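Local coordinates for possible TctC subunit of the Tripartite Tricarboxylate Transport(TTT) Family (Rhodopseudomonas palustris, PDB 6HKE), which probably serves as the periplasmic malate-binding protein of a tripartite tricarboxylate transporter, capturing C4-dicarboxylates for uptake, at residues S151-L156 against S299-V304. The protein carries 2 engineered substitutions. Numbering follows the deposited sequence.
Sequences SYASCL and SRWEDV. With LMR ((2S)-2-hydroxybutanedioic acid), chain E; MLT (D-malate), chain D.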
ATOM      1  N   SER A 151       4.701  -0.881  -4.263  1.00 21.83           N
ATOM      2  CA  SER A 151       6.006  -0.352  -4.716  1.00 24.33           C
ATOM      3  C   SER A 151       6.332  -0.991  -6.066  1.00 24.09           C
ATOM      4  O   SER A 151       6.736  -0.242  -6.964  1.00 26.77           O
ATOM      5  CB  SER A 151       7.121  -0.564  -3.704  1.00 24.26           C
ATOM      6  OG  SER A 151       7.177  -1.914  -3.241  1.00 24.14           O
ATOM      7  N   TYR A 152       6.112  -2.298  -6.213  1.00 23.71           N
ATOM      8  CA  TYR A 152       6.404  -3.046  -7.470  1.00 25.27           C
ATOM      9  C   TYR A 152       5.407  -2.608  -8.544  1.00 22.96           C
ATOM     10  O   TYR A 152       5.824  -2.189  -9.616  1.00 21.95           O
ATOM     11  CB  TYR A 152       6.362  -4.570  -7.289  1.00 25.23           C
ATOM     12  CG  TYR A 152       6.583  -5.332  -8.570  1.00 26.36           C
ATOM     13  CD1 TYR A 152       7.850  -5.418  -9.131  1.00 29.84           C
ATOM     14  CD2 TYR A 152       5.527  -5.917  -9.255  1.00 27.20           C
ATOM     15  CE1 TYR A 152       8.067  -6.090 -10.324  1.00 29.20           C
ATOM     16  CE2 TYR A 152       5.726  -6.601 -10.442  1.00 28.16           C
ATOM     17  CZ  TYR A 152       7.002  -6.685 -10.975  1.00 32.06           C
ATOM     18  OH  TYR A 152       7.225  -7.335 -12.146  1.00 33.81           O
ATOM     19  N   ALA A 153       4.115  -2.693  -8.245  1.00 24.10           N
ATOM     20  CA  ALA A 153       3.040  -2.351  -9.203  1.00 23.94           C
ATOM     21  C   ALA A 153       3.286  -0.934  -9.730  1.00 23.58           C
ATOM     22  O   ALA A 153       3.310  -0.765 -10.965  1.00 22.68           O
ATOM     23  CB  ALA A 153       1.687  -2.498  -8.553  1.00 24.67           C
ATOM     24  N   SER A 154       3.499   0.036  -8.835  1.00 22.75           N
ATOM     25  CA  SER A 154       3.787   1.452  -9.181  1.00 23.38           C
ATOM     26  C   SER A 154       5.067   1.605 -10.041  1.00 26.35           C
ATOM     27  O   SER A 154       5.022   2.386 -11.001  1.00 27.31           O
ATOM     28  CB  SER A 154       3.849   2.278  -7.940  1.00 23.07           C
ATOM     29  OG  SER A 154       2.611   2.222  -7.266  1.00 22.91           O
ATOM     30  N   CYS A 155       6.173   0.908  -9.734  1.00 27.38           N
ATOM     31  CA  CYS A 155       7.462   1.048 -10.465  1.00 29.40           C
ATOM     32  C   CYS A 155       7.342   0.361 -11.830  1.00 28.38           C
ATOM     33  O   CYS A 155       7.878   0.888 -12.821  1.00 28.99           O
ATOM     34  CB  CYS A 155       8.655   0.573  -9.638  1.00 31.77           C
ATOM     35  SG  CYS A 155       9.085  -1.189  -9.777  1.00 38.75           S
ATOM     36  N   LEU A 156       6.607  -0.739 -11.912  1.00 28.92           N
ATOM     37  CA  LEU A 156       6.342  -1.396 -13.216  1.00 28.57           C
ATOM     38  C   LEU A 156       5.510  -0.449 -14.100  1.00 28.84           C
ATOM     39  O   LEU A 156       5.780  -0.378 -15.322  1.00 28.50           O
ATOM     40  CB  LEU A 156       5.649  -2.736 -12.958  1.00 28.45           C
ATOM     41  CG  LEU A 156       5.340  -3.551 -14.209  1.00 30.87           C
ATOM     42  CD1 LEU A 156       5.445  -5.041 -13.927  1.00 31.53           C
ATOM     43  CD2 LEU A 156       3.959  -3.201 -14.752  1.00 31.01           C
ATOM     44  N   SER A 299      -9.127  -5.206 -12.490  1.00 31.50           N
ATOM     45  CA  SER A 299      -9.373  -4.902 -13.929  1.00 33.72           C
ATOM     46  C   SER A 299      -8.363  -3.867 -14.418  1.00 36.92           C
ATOM     47  O   SER A 299      -7.867  -4.021 -15.563  1.00 36.74           O
ATOM     48  CB  SER A 299     -10.770  -4.388 -14.207  1.00 33.84           C
ATOM     49  OG  SER A 299     -11.719  -4.936 -13.320  1.00 35.26           O
ATOM     50  N   ARG A 300      -8.128  -2.833 -13.601  1.00 35.87           N
ATOM     51  CA  ARG A 300      -7.202  -1.712 -13.904  1.00 37.27           C
ATOM     52  C   ARG A 300      -5.834  -2.312 -14.275  1.00 34.85           C
ATOM     53  O   ARG A 300      -5.323  -1.979 -15.349  1.00 33.59           O
ATOM     54  CB  ARG A 300      -7.199  -0.731 -12.721  1.00 39.69           C
ATOM     55  CG  ARG A 300      -6.369   0.525 -12.923  1.00 40.49           C
ATOM     56  CD  ARG A 300      -4.892   0.250 -12.704  1.00 44.88           C
ATOM     57  NE  ARG A 300      -3.998   1.369 -13.010  1.00 48.60           N
ATOM     58  CZ  ARG A 300      -3.628   2.318 -12.153  1.00 46.98           C
ATOM     59  NH1 ARG A 300      -2.801   3.264 -12.561  1.00 49.83           N
ATOM     60  NH2 ARG A 300      -4.077   2.326 -10.907  1.00 45.96           N
ATOM     61  N   TRP A 301      -5.293  -3.223 -13.462  1.00 33.19           N
ATOM     62  CA  TRP A 301      -3.940  -3.811 -13.674  1.00 34.53           C
ATOM     63  C   TRP A 301      -3.951  -4.887 -14.762  1.00 37.99           C
ATOM     64  O   TRP A 301      -2.862  -5.148 -15.297  1.00 43.19           O
ATOM     65  CB  TRP A 301      -3.355  -4.332 -12.358  1.00 31.57           C
ATOM     66  CG  TRP A 301      -3.051  -3.189 -11.446  1.00 27.98           C
ATOM     67  CD1 TRP A 301      -3.844  -2.717 -10.448  1.00 26.57           C
ATOM     68  CD2 TRP A 301      -1.949  -2.275 -11.550  1.00 25.63           C
ATOM     69  NE1 TRP A 301      -3.273  -1.621  -9.868  1.00 25.89           N
ATOM     70  CE2 TRP A 301      -2.118  -1.314 -10.532  1.00 26.01           C
ATOM     71  CE3 TRP A 301      -0.822  -2.194 -12.369  1.00 24.60           C
ATOM     72  CZ2 TRP A 301      -1.203  -0.289 -10.313  1.00 24.12           C
ATOM     73  CZ3 TRP A 301       0.075  -1.174 -12.157  1.00 24.54           C
ATOM     74  CH2 TRP A 301      -0.104  -0.248 -11.132  1.00 24.62           C
ATOM     75  N   GLU A 302      -5.103  -5.500 -15.050  1.00 39.38           N
ATOM     76  CA  GLU A 302      -5.290  -6.361 -16.251  1.00 40.73           C
ATOM     77  C   GLU A 302      -5.121  -5.487 -17.504  1.00 40.05           C
ATOM     78  O   GLU A 302      -4.452  -5.951 -18.410  1.00 39.23           O
ATOM     79  CB  GLU A 302      -6.632  -7.093 -16.211  1.00 41.20           C
ATOM     80  CG  GLU A 302      -6.583  -8.417 -15.452  1.00 46.22           C
ATOM     81  CD  GLU A 302      -7.918  -8.987 -14.957  1.00 48.48           C
ATOM     82  OE1 GLU A 302      -8.956  -8.290 -15.072  1.00 48.23           O
ATOM     83  OE2 GLU A 302      -7.918 -10.129 -14.426  1.00 47.95           O
ATOM     84  N   ASP A 303      -5.662  -4.258 -17.520  1.00 43.75           N
ATOM     85  CA  ASP A 303      -5.515  -3.261 -18.624  1.00 45.40           C
ATOM     86  C   ASP A 303      -4.055  -2.807 -18.791  1.00 47.91           C
ATOM     87  O   ASP A 303      -3.608  -2.726 -19.958  1.00 52.30           O
ATOM     88  CB  ASP A 303      -6.372  -2.009 -18.416  1.00 45.13           C
ATOM     89  CG  ASP A 303      -7.863  -2.236 -18.589  1.00 46.04           C
ATOM     90  OD1 ASP A 303      -8.294  -3.404 -18.528  1.00 46.85           O
ATOM     91  OD2 ASP A 303      -8.586  -1.240 -18.756  1.00 47.64           O
ATOM     92  N   VAL A 304      -3.367  -2.472 -17.689  1.00 45.77           N
ATOM     93  CA  VAL A 304      -1.932  -2.052 -17.658  1.00 45.61           C
ATOM     94  C   VAL A 304      -1.070  -3.126 -18.342  1.00 46.48           C
ATOM     95  O   VAL A 304      -0.162  -2.736 -19.086  1.00 48.41           O
ATOM     96  CB  VAL A 304      -1.438  -1.772 -16.220  1.00 47.42           C
ATOM     97  CG1 VAL A 304       0.077  -1.618 -16.149  1.00 47.77           C
ATOM     98  CG2 VAL A 304      -2.119  -0.561 -15.592  1.00 46.63           C
TER
HETATM   99  C1  LMR E 402       4.189  -2.041  -0.661  0.50 21.59           C
HETATM  100  O1A LMR E 402       3.408  -2.989  -0.842  0.50 22.44           O
HETATM  101  O1B LMR E 402       4.820  -1.452  -1.578  0.50 21.49           O
HETATM  102  C2  LMR E 402       4.374  -1.547   0.783  0.50 21.68           C
HETATM  103  O2  LMR E 402       3.160  -1.289   1.479  0.50 21.27           O
HETATM  104  C3  LMR E 402       5.180  -2.525   1.643  0.50 22.34           C
HETATM  105  C4  LMR E 402       5.038  -2.066   3.084  0.50 22.43           C
HETATM  106  O4A LMR E 402       6.062  -1.658   3.664  0.50 23.07           O
HETATM  107  O4B LMR E 402       3.897  -2.078   3.609  0.50 20.64           O
HETATM  108  C1  MLT D 401       3.997  -2.263  -0.524  0.50 25.58           C
HETATM  109  O1  MLT D 401       3.002  -2.708  -1.136  0.50 27.17           O
HETATM  110  O2  MLT D 401       4.940  -1.728  -1.150  0.50 27.40           O
HETATM  111  C2  MLT D 401       4.054  -2.426   0.978  0.50 24.87           C
HETATM  112  O3  MLT D 401       2.892  -1.999   1.719  0.50 24.46           O
HETATM  113  C3  MLT D 401       5.152  -1.608   1.588  0.50 25.36           C
HETATM  114  C4  MLT D 401       5.068  -1.950   3.053  0.50 25.30           C
HETATM  115  O4  MLT D 401       3.970  -1.832   3.662  0.50 23.34           O
HETATM  116  O5  MLT D 401       6.120  -2.376   3.571  0.50 25.36           O
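The helix whose N-terminal turn binds malate in this periplasmic binding protein packs against the C-terminal helix 287-305 through A153 and W301. Their short segments run 39° apart in direction with axes 12.1 Å apart, and the W301 indole spans much of this separation, alongside L157 of the same helix as A153. With CG beside the backbone N and anti to the carbonyl carbon (chi1 -68°), the six-membered ring reaches helix 151-156 and takes the A153 methyl on one face: CB lies 4.1 Å from the centroid of that ring, 19° off its normal, which meets the definition of a CH-pi contact. W301 CH2 also comes within 3.5 Å of A153 O, obliquely. On the opposite indole face lies CD of R300, whose NH1 is hydrogen-bonded to Q234 O. Were W301 replaced by an alanine, the A153 methyl would probably lose its aromatic cover and a gap open between the helices. One turn on, L156 CD2 and V304 CG1 add a looser apolar touch at 4.4 Å; no hydrogen bond crosses between the segments. At the ligand end the malate enantiomers are modelled as alternatives in one pocket, S151 N donating to carboxylate oxygen O1B of (S)-malate at 2.7 Å or to O2 of D-malate at 3.2 Å; V150 N also binds either ligand, so two consecutive N-H groups of the first turn of helix 150-162 point to it. Helix 82-90 lies against both helices, its A86 touching A153 and W301, while C155 packs on V142 of strand 141-144.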